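Local coordinates for type IV pilus biogenesis protein PilB (Streptococcus sanguinis, PDB 7B7P) that serves as a bimodular minor pilin of type IV pili with a direct role in adhesion, carrying a metal-binding von Willebrand factor A-like module, at residues A[159-163]-A[272-278]; A[91-95]-A[145-149]; A[266-270]-A[358-362]; A[210-215]-A[228-234]. One frame throughout, in Å; residues are numbered along the deposited sequence.

Contact 1 (A[159-163]-A[272-278]); sequences QMNIA and QPAQLKY
Residues 159-163 run extended into strand 162-169, where they pair in parallel with 276-278, which the loop 272-275 leads into. Two parallel bridges fix the register: Ile162 opposite Leu276 (CA-CA 4.8 Å) and Ala163 opposite Lys277 (4.9 Å). Gln159 stays clear of the other segment, its NE2 bonding to the Ile209 carbonyl. Met160 follows with chi1 m and chi2 off the wells at -24°, and its CG comes 3.0 Å from Gln275 OE1, a close approach at the exposed margin. The carbonyl of Asn161 receives two weak hydrogen bonds, from Gln275 N (3.1 Å, bent to 133°) and Leu276 N (3.3 Å, nearly straight), so pairing begins just ahead of the regular strand. Ile162, chi1 m and chi2 t, sets CG1 3.7 Å from Leu276 CB and CG2 3.9 Å from Tyr278 CE2; Ile162 packs on Leu420 and Tyr278 on Ile416 of helix 402-424. Its CA also makes a CH...O contact with Leu276 O (3.3 Å). Ala163 N donates to Leu276 O (2.9 Å), while Ala163 O accepts a weak bond from Tyr278 N (3.0 Å). On the opposite face, Ala163 CB meets Ala274 CB at 3.8 Å. Lys277 NZ closes back on Gln272 O (2.9 Å) and also reaches Leu269 O. Adjacent parallel strands flanked by helices are characteristic of the central sheet of the Rossmann-like von Willebrand factor A fold.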
# COMPACT_ATOMS: atom_id res chain seq x y z
N GLN A 159 3.50 -10.43 -13.20
CA GLN A 159 2.99 -9.25 -12.53
C GLN A 159 3.99 -8.10 -12.65
O GLN A 159 5.06 -8.22 -13.26
CB GLN A 159 2.65 -9.56 -11.07
CG GLN A 159 3.88 -9.72 -10.16
CD GLN A 159 3.69 -10.79 -9.08
OE1 GLN A 159 3.04 -11.81 -9.32
NE2 GLN A 159 4.27 -10.56 -7.90
N MET A 160 3.65 -6.96 -12.04
CA MET A 160 4.51 -5.80 -12.05
C MET A 160 5.65 -5.97 -11.05
O MET A 160 5.63 -6.85 -10.18
CB MET A 160 3.69 -4.55 -11.74
CG MET A 160 2.73 -4.18 -12.86
SD MET A 160 3.17 -4.79 -14.51
CE MET A 160 2.29 -6.36 -14.58
N ASN A 161 6.68 -5.15 -11.22
CA ASN A 161 7.76 -5.11 -10.25
C ASN A 161 7.43 -4.11 -9.15
O ASN A 161 6.72 -3.13 -9.37
CB ASN A 161 9.09 -4.76 -10.92
CG ASN A 161 9.34 -5.59 -12.16
OD1 ASN A 161 9.55 -6.79 -12.07
ND2 ASN A 161 9.29 -4.94 -13.33
N ILE A 162 7.94 -4.39 -7.95
CA ILE A 162 7.66 -3.58 -6.77
C ILE A 162 8.97 -3.28 -6.07
O ILE A 162 9.76 -4.19 -5.78
CB ILE A 162 6.70 -4.30 -5.81
CG1 ILE A 162 5.30 -4.42 -6.42
CG2 ILE A 162 6.66 -3.59 -4.47
CD1 ILE A 162 4.37 -5.37 -5.65
N ALA A 163 9.20 -2.00 -5.76
CA ALA A 163 10.35 -1.59 -4.98
C ALA A 163 9.87 -1.02 -3.65
O ALA A 163 8.88 -0.30 -3.60
CB ALA A 163 11.19 -0.56 -5.72
N GLN A 272 14.79 3.08 -9.52
CA GLN A 272 14.36 1.70 -9.71
C GLN A 272 13.25 1.63 -10.74
O GLN A 272 12.42 2.55 -10.82
CB GLN A 272 13.86 1.09 -8.40
CG GLN A 272 14.99 0.81 -7.43
CD GLN A 272 15.95 -0.23 -7.97
OE1 GLN A 272 15.55 -1.31 -8.37
NE2 GLN A 272 17.24 0.10 -7.99
N PRO A 273 13.21 0.57 -11.56
CA PRO A 273 12.24 0.53 -12.66
C PRO A 273 10.82 0.17 -12.24
O PRO A 273 9.88 0.48 -12.98
CB PRO A 273 12.81 -0.54 -13.61
CG PRO A 273 14.15 -0.91 -13.06
CD PRO A 273 14.17 -0.54 -11.62
N ALA A 274 10.65 -0.46 -11.07
CA ALA A 274 9.37 -0.93 -10.55
C ALA A 274 8.21 0.03 -10.79
O ALA A 274 8.39 1.25 -10.77
CB ALA A 274 9.48 -1.21 -9.05
N GLN A 275 7.02 -0.50 -11.02
CA GLN A 275 5.86 0.35 -11.22
C GLN A 275 5.10 0.65 -9.93
O GLN A 275 4.34 1.62 -9.88
CB GLN A 275 4.94 -0.30 -12.26
CG GLN A 275 3.83 0.60 -12.77
CD GLN A 275 2.47 -0.05 -12.61
OE1 GLN A 275 2.37 -1.27 -12.46
NE2 GLN A 275 1.41 0.76 -12.64
N LEU A 276 5.30 -0.15 -8.89
CA LEU A 276 4.78 0.15 -7.56
C LEU A 276 5.97 0.44 -6.65
O LEU A 276 6.85 -0.41 -6.49
CB LEU A 276 3.95 -1.01 -7.01
CG LEU A 276 2.63 -1.27 -7.74
CD1 LEU A 276 1.86 -2.44 -7.12
CD2 LEU A 276 1.80 -0.02 -7.76
N LYS A 277 5.99 1.64 -6.04
CA LYS A 277 7.11 2.08 -5.22
C LYS A 277 6.64 2.51 -3.84
O LYS A 277 5.63 3.21 -3.71
CB LYS A 277 7.87 3.24 -5.89
CG LYS A 277 8.43 2.92 -7.27
CD LYS A 277 9.07 4.16 -7.89
CE LYS A 277 9.38 3.95 -9.36
NZ LYS A 277 10.66 4.54 -9.73
N TYR A 278 7.40 2.14 -2.82
CA TYR A 278 6.97 2.29 -1.44
C TYR A 278 8.10 2.77 -0.55
O TYR A 278 9.24 2.30 -0.67
CB TYR A 278 6.45 0.95 -0.89
CG TYR A 278 5.19 0.47 -1.59
CD1 TYR A 278 3.95 1.00 -1.27
CD2 TYR A 278 5.26 -0.51 -2.57
CE1 TYR A 278 2.82 0.56 -1.88
CE2 TYR A 278 4.12 -0.95 -3.20
CZ TYR A 278 2.90 -0.41 -2.86
OH TYR A 278 1.77 -0.85 -3.50

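Contact 2 (A[91-95]-A[145-149]); sequences LDLEF and KGIAI
Strand residues 92-95 meet 145-149 with end-to-end directions 67° apart, Glu94 and Ile147 lying nearest (CA-CA 4.5 Å). One hydrogen bond spans the crossing: Phe95 N to Gly146 O, 3.2 Å and 168°. Gly146 adopts phi/psi 87/89, where a CB would jam against the preceding carbonyl. Gly146 O also takes a CA-H...O contact from Glu94 CA (3.6 Å), and Ile147 CA makes another to Leu93 O (3.4 Å). Ala148 N, a backbone contact, approaches the ring edge 3.5 Å from Phe95 CD1. Apolar packing centres on Phe95, chi1 m: Ile149 CD1 lies over its ring face, 3.6 Å from the centroid, a CH-pi contact. Val23 and Val27 of helix 9-27 pack on Phe95 and Ile149 respectively. At the outer side, the extended Glu94 side chain places CD 3.6 Å from Lys145 CG. Ile147 and Ala148 both face Leu36, a classic beta bulge where strand 148-152 enters its mixed sheet; strand 92-101 edges a separate antiparallel sheet, so the contact joins two sheets beside helix 9-27, consistent with a pilin module.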
# COMPACT_ATOMS: atom_id res chain seq x y z
N LEU A 91 -33.28 -7.01 -18.63
CA LEU A 91 -32.81 -7.65 -17.41
C LEU A 91 -32.03 -6.67 -16.53
O LEU A 91 -31.44 -5.71 -17.02
CB LEU A 91 -31.92 -8.85 -17.76
CG LEU A 91 -32.63 -10.01 -18.45
CD1 LEU A 91 -31.64 -11.12 -18.78
CD2 LEU A 91 -33.74 -10.52 -17.57
N ASP A 92 -32.05 -6.93 -15.22
CA ASP A 92 -31.31 -6.16 -14.22
C ASP A 92 -30.39 -7.12 -13.48
O ASP A 92 -30.85 -7.97 -12.70
CB ASP A 92 -32.28 -5.46 -13.26
CG ASP A 92 -31.59 -4.49 -12.31
OD1 ASP A 92 -30.48 -3.99 -12.63
OD2 ASP A 92 -32.17 -4.19 -11.23
N LEU A 93 -29.08 -7.00 -13.72
CA LEU A 93 -28.07 -7.91 -13.17
C LEU A 93 -27.14 -7.15 -12.24
O LEU A 93 -26.52 -6.16 -12.65
CB LEU A 93 -27.28 -8.57 -14.29
CG LEU A 93 -25.99 -9.24 -13.86
CD1 LEU A 93 -26.28 -10.45 -12.96
CD2 LEU A 93 -25.19 -9.65 -15.09
N GLU A 94 -27.01 -7.61 -11.00
CA GLU A 94 -26.19 -6.91 -10.02
C GLU A 94 -25.45 -7.92 -9.15
O GLU A 94 -26.02 -8.92 -8.71
CB GLU A 94 -27.05 -5.98 -9.15
CG GLU A 94 -26.30 -5.42 -7.95
CD GLU A 94 -27.07 -4.34 -7.20
OE1 GLU A 94 -28.29 -4.20 -7.41
OE2 GLU A 94 -26.43 -3.64 -6.38
N PHE A 95 -24.16 -7.64 -8.89
CA PHE A 95 -23.33 -8.46 -8.01
C PHE A 95 -22.88 -7.66 -6.80
O PHE A 95 -22.74 -6.43 -6.86
CB PHE A 95 -22.09 -8.98 -8.72
CG PHE A 95 -22.38 -9.62 -10.03
CD1 PHE A 95 -22.52 -8.85 -11.17
CD2 PHE A 95 -22.52 -11.01 -10.14
CE1 PHE A 95 -22.79 -9.43 -12.39
CE2 PHE A 95 -22.79 -11.60 -11.37
CZ PHE A 95 -22.92 -10.80 -12.49
N LYS A 145 -23.90 0.88 -9.13
CA LYS A 145 -24.53 -0.41 -8.89
C LYS A 145 -23.56 -1.59 -8.96
O LYS A 145 -23.55 -2.44 -8.06
CB LYS A 145 -25.67 -0.64 -9.88
CG LYS A 145 -26.84 -1.41 -9.30
CD LYS A 145 -27.79 -1.88 -10.40
CE LYS A 145 -29.25 -1.77 -9.97
NZ LYS A 145 -29.72 -0.35 -9.90
N GLY A 146 -22.76 -1.70 -10.01
CA GLY A 146 -21.92 -2.88 -10.11
C GLY A 146 -22.62 -4.04 -10.78
O GLY A 146 -23.25 -4.88 -10.13
N ILE A 147 -22.50 -4.10 -12.10
CA ILE A 147 -23.42 -4.84 -12.95
C ILE A 147 -22.70 -5.90 -13.77
O ILE A 147 -23.22 -6.37 -14.77
CB ILE A 147 -24.20 -3.87 -13.86
CG1 ILE A 147 -23.28 -2.77 -14.39
CG2 ILE A 147 -25.35 -3.24 -13.10
CD1 ILE A 147 -22.46 -3.17 -15.60
N ALA A 148 -21.49 -6.27 -13.36
CA ALA A 148 -20.66 -7.14 -14.17
C ALA A 148 -19.49 -7.61 -13.32
O ALA A 148 -19.19 -7.04 -12.27
CB ALA A 148 -20.15 -6.43 -15.42
N ILE A 149 -18.83 -8.66 -13.80
CA ILE A 149 -17.72 -9.29 -13.10
C ILE A 149 -16.61 -9.55 -14.12
O ILE A 149 -16.87 -9.82 -15.29
CB ILE A 149 -18.13 -10.62 -12.40
CG1 ILE A 149 -18.68 -10.40 -10.99
CG2 ILE A 149 -17.00 -11.62 -12.37
CD1 ILE A 149 -19.43 -11.60 -10.42

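Contact 3 (A[266-270]-A[358-362]); sequences MISLQ and FGLGI
Met266, chi1 m and chi2 t, lies over the end of helix 341-358: its CB is 3.6 Å from Phe358 CB, its SD 3.7 Å from Gly359 CA, and its CG 3.5 Å from Ile362 CD1. Residues 266-270 end helix 258-270, Gln270 N bonding to Met266 O at 2.9 Å. Residues 358-362 leave helix 341-358 at Gly359 and form a type I beta turn from Gly359 to Ile362, with Ile362 N bonded to Gly359 O at 3.2 Å. CA-CA distances are 5.7 Å for Met266 with Phe358 and 6.8 Å for Gln270 with Gly361. Phe358, chi1 m, points toward the neighbouring helix, its CE1 3.9 Å from Ile267 CD1. Farther along, Leu269 CD1 packs 4.0 Å from Ile362 CD1; Met266 and Leu269 also touch Ile279 of strand 276-283. The single cross-segment hydrogen bond runs from Gly361 N to Gln270 OE1 (3.3 Å, 177°), Gln270 folding with chi1 and chi2 both m. That oxygen lies 3.0 Å from Phe358 O, two acceptors that cannot bond. Apolar residues thus fill the inner side, with one polar tie, through partly exposed Gln270, outside. Such helix ends, each leading to a parallel sheet strand, are typical of the von Willebrand factor A domain.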
# COMPACT_ATOMS: atom_id res chain seq x y z
N MET A 266 13.69 8.17 -1.16
CA MET A 266 12.94 8.50 -2.37
C MET A 266 13.84 8.58 -3.61
O MET A 266 13.41 8.18 -4.71
CB MET A 266 12.18 9.82 -2.20
CG MET A 266 11.07 9.73 -1.16
SD MET A 266 10.02 11.19 -1.17
CE MET A 266 8.50 10.53 -0.42
N ILE A 267 15.06 9.11 -3.48
CA ILE A 267 15.87 9.20 -4.70
C ILE A 267 16.31 7.81 -5.14
O ILE A 267 16.32 7.51 -6.34
CB ILE A 267 17.06 10.16 -4.55
CG1 ILE A 267 17.71 10.37 -5.93
CG2 ILE A 267 18.11 9.65 -3.62
CD1 ILE A 267 18.56 11.63 -6.04
N SER A 268 16.63 6.92 -4.19
CA SER A 268 16.95 5.55 -4.59
C SER A 268 15.75 4.86 -5.24
O SER A 268 15.92 4.05 -6.15
CB SER A 268 17.47 4.74 -3.40
OG SER A 268 16.44 4.43 -2.49
N LEU A 269 14.53 5.21 -4.83
CA LEU A 269 13.35 4.65 -5.47
C LEU A 269 13.16 5.21 -6.88
O LEU A 269 12.68 4.51 -7.79
CB LEU A 269 12.11 4.92 -4.62
CG LEU A 269 11.84 4.03 -3.40
CD1 LEU A 269 10.60 4.58 -2.70
CD2 LEU A 269 11.63 2.55 -3.80
N GLN A 270 13.52 6.48 -7.08
CA GLN A 270 13.38 7.06 -8.42
C GLN A 270 14.21 6.30 -9.45
O GLN A 270 13.82 6.22 -10.62
CB GLN A 270 13.78 8.54 -8.40
CG GLN A 270 12.80 9.47 -7.71
CD GLN A 270 11.39 9.40 -8.26
OE1 GLN A 270 10.42 9.70 -7.54
NE2 GLN A 270 11.25 9.06 -9.54
N PHE A 358 10.98 14.76 -4.36
CA PHE A 358 11.48 13.44 -4.71
C PHE A 358 10.39 12.36 -4.76
O PHE A 358 10.71 11.18 -4.98
CB PHE A 358 12.56 13.03 -3.70
CG PHE A 358 13.84 13.84 -3.81
CD1 PHE A 358 14.76 13.58 -4.82
CD2 PHE A 358 14.12 14.86 -2.90
CE1 PHE A 358 15.93 14.32 -4.93
CE2 PHE A 358 15.28 15.61 -3.00
CZ PHE A 358 16.20 15.33 -4.02
N GLY A 359 9.13 12.71 -4.56
CA GLY A 359 8.13 11.67 -4.37
C GLY A 359 7.25 11.35 -5.57
O GLY A 359 6.23 10.68 -5.40
N LEU A 360 7.66 11.77 -6.77
CA LEU A 360 6.77 11.70 -7.93
C LEU A 360 6.33 10.27 -8.25
O LEU A 360 5.15 10.01 -8.49
CB LEU A 360 7.43 12.33 -9.15
CG LEU A 360 6.53 12.29 -10.39
CD1 LEU A 360 5.26 13.09 -10.17
CD2 LEU A 360 7.27 12.76 -11.65
N GLY A 361 7.25 9.33 -8.26
CA GLY A 361 6.69 8.06 -8.68
C GLY A 361 6.07 7.19 -7.60
O GLY A 361 5.74 6.02 -7.87
N ILE A 362 5.90 7.69 -6.38
CA ILE A 362 5.80 6.82 -5.22
C ILE A 362 4.33 6.55 -4.90
O ILE A 362 3.50 7.46 -4.88
CB ILE A 362 6.54 7.44 -4.03
CG1 ILE A 362 8.04 7.34 -4.29
CG2 ILE A 362 6.21 6.73 -2.72
CD1 ILE A 362 8.85 8.15 -3.36

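Contact 4 (A[210-215]-A[228-234]); sequences GNISVN and QNFSNLD
Strands 212-215 and 230-232 pair antiparallel, their axes 4.3 Å apart and 147° between directions. Val214 and Ser231 form the hydrogen-bonded pair, Val214 N giving to Ser231 O (3.0 Å) and Ser231 N to Val214 O (2.9 Å); Ser213 and Asn232 form the non-hydrogen-bonded pair, CA-CA 4.1 Å. Leu233 N donates to Ile212 O (3.2 Å). This adds an antiparallel edge to the largely parallel sheet of the von Willebrand factor A-like fold, Ser213 and Asn215 bonding through their backbones to strand 162-169. At the strand end, Asn232 OD1 accepts from Asp234 N (3.0 Å), an Asx turn leading into the 3-10 segment, and Asp234 OD2 receives Asn211 N (3.0 Å), past positive-phi Gly210. Asn215, chi1 p, directs ND2 to Gln228 O (3.1 Å) and Ser268 OG; its OD1 accepts a hydrogen bond from Ser165 OG. Its CB sits over the Phe230 ring, 3.9 Å from the centroid. Leu233 CD1 and CD2 lie 4.1 Å from Ile212 CG2 and Val214 CG2 respectively; Ser231 OG bonds to Gln227 OE1.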
# COMPACT_ATOMS: atom_id res chain seq x y z
N GLY A 210 6.50 -12.06 -4.42
CA GLY A 210 7.30 -12.18 -5.62
C GLY A 210 7.48 -10.89 -6.40
O GLY A 210 6.62 -10.00 -6.34
N ASN A 211 8.59 -10.77 -7.14
CA ASN A 211 8.82 -9.65 -8.05
C ASN A 211 8.92 -8.33 -7.27
O ASN A 211 8.31 -7.31 -7.63
CB ASN A 211 7.73 -9.58 -9.12
CG ASN A 211 8.29 -9.71 -10.51
OD1 ASN A 211 9.48 -9.98 -10.69
ND2 ASN A 211 7.43 -9.52 -11.51
N ILE A 212 9.72 -8.35 -6.22
CA ILE A 212 9.67 -7.32 -5.20
C ILE A 212 11.09 -7.14 -4.66
O ILE A 212 11.68 -8.09 -4.14
CB ILE A 212 8.68 -7.68 -4.08
CG1 ILE A 212 8.77 -6.73 -2.89
CG2 ILE A 212 8.82 -9.15 -3.67
CD1 ILE A 212 7.46 -6.69 -2.10
N SER A 213 11.63 -5.94 -4.84
CA SER A 213 12.98 -5.65 -4.36
C SER A 213 12.95 -4.57 -3.29
O SER A 213 12.02 -3.77 -3.19
CB SER A 213 13.91 -5.25 -5.51
OG SER A 213 13.21 -4.53 -6.49
N VAL A 214 13.98 -4.59 -2.45
CA VAL A 214 14.05 -3.76 -1.26
C VAL A 214 15.46 -3.21 -1.13
O VAL A 214 16.43 -3.80 -1.63
CB VAL A 214 13.65 -4.57 -0.00
CG1 VAL A 214 12.36 -5.36 -0.23
CG2 VAL A 214 14.75 -5.53 0.38
N ASN A 215 15.59 -2.05 -0.48
CA ASN A 215 16.87 -1.57 -0.00
C ASN A 215 16.66 -1.02 1.40
O ASN A 215 15.53 -0.97 1.90
CB ASN A 215 17.50 -0.52 -0.94
CG ASN A 215 16.82 0.84 -0.86
OD1 ASN A 215 15.66 0.94 -0.43
ND2 ASN A 215 17.54 1.91 -1.26
N GLN A 228 22.46 0.22 -0.31
CA GLN A 228 21.99 1.23 -1.24
C GLN A 228 21.22 0.61 -2.40
O GLN A 228 20.16 1.11 -2.79
CB GLN A 228 23.16 2.08 -1.75
CG GLN A 228 22.81 2.90 -2.97
CD GLN A 228 23.77 4.06 -3.18
OE1 GLN A 228 24.94 3.99 -2.83
NE2 GLN A 228 23.26 5.14 -3.78
N ASN A 229 21.73 -0.47 -2.97
CA ASN A 229 21.09 -1.05 -4.14
C ASN A 229 19.99 -2.01 -3.71
O ASN A 229 19.97 -2.48 -2.57
CB ASN A 229 22.12 -1.76 -5.03
CG ASN A 229 23.17 -0.81 -5.58
OD1 ASN A 229 22.85 0.17 -6.27
ND2 ASN A 229 24.43 -1.09 -5.28
N PHE A 230 19.08 -2.29 -4.64
CA PHE A 230 17.87 -3.05 -4.35
C PHE A 230 18.08 -4.55 -4.59
O PHE A 230 18.39 -4.95 -5.72
CB PHE A 230 16.71 -2.54 -5.20
CG PHE A 230 16.13 -1.25 -4.72
CD1 PHE A 230 16.84 -0.06 -4.84
CD2 PHE A 230 14.88 -1.23 -4.12
CE1 PHE A 230 16.31 1.15 -4.38
CE2 PHE A 230 14.33 -0.02 -3.65
CZ PHE A 230 15.05 1.17 -3.78
N SER A 231 17.90 -5.36 -3.54
CA SER A 231 17.90 -6.81 -3.68
C SER A 231 16.53 -7.29 -4.14
O SER A 231 15.52 -6.99 -3.50
CB SER A 231 18.23 -7.50 -2.35
OG SER A 231 19.30 -6.90 -1.66
N ASN A 232 16.50 -8.06 -5.22
CA ASN A 232 15.29 -8.82 -5.55
C ASN A 232 15.22 -10.03 -4.62
O ASN A 232 16.18 -10.80 -4.52
CB ASN A 232 15.30 -9.26 -7.01
CG ASN A 232 13.94 -9.77 -7.46
OD1 ASN A 232 13.11 -10.20 -6.65
ND2 ASN A 232 13.70 -9.72 -8.77
N LEU A 233 14.10 -10.18 -3.92
CA LEU A 233 13.97 -11.28 -2.98
C LEU A 233 13.80 -12.63 -3.67
O LEU A 233 14.10 -13.66 -3.06
CB LEU A 233 12.81 -11.02 -2.02
CG LEU A 233 12.79 -9.66 -1.33
CD1 LEU A 233 11.49 -9.48 -0.58
CD2 LEU A 233 13.98 -9.48 -0.42
N ASP A 234 13.32 -12.64 -4.92
CA ASP A 234 13.22 -13.89 -5.66
C ASP A 234 14.59 -14.50 -5.96
O ASP A 234 14.67 -15.68 -6.33
CB ASP A 234 12.46 -13.68 -6.97
CG ASP A 234 11.01 -13.29 -6.74
OD1 ASP A 234 10.62 -13.14 -5.56
OD2 ASP A 234 10.27 -13.13 -7.74

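Overall arrangement
Contacts 1, 3 and 4 belong to one von Willebrand factor A-like module, their centres 10 to 16 Å apart, whereas contact 2 lies in the other module, 33 to 41 Å away between centres. Contacts 1 and 4 share a sheet through neighbouring strands 162-169 and 212-219; all hydrogen bonds of contact 1 are backbone to backbone, most of them weak, while contact 4 adds side-chain bonds from Asn215 and to Asp234. Contact 3 relies on apolar side chains and touches both. Contact 2 crosses between sheets with one backbone bond. All four are partly buried; exposed polar residues mark contacts 1, 2 and 4, exposed Leu360 and Gly361 contact 3, and contact 4 also buries the bonded amide of Asn215.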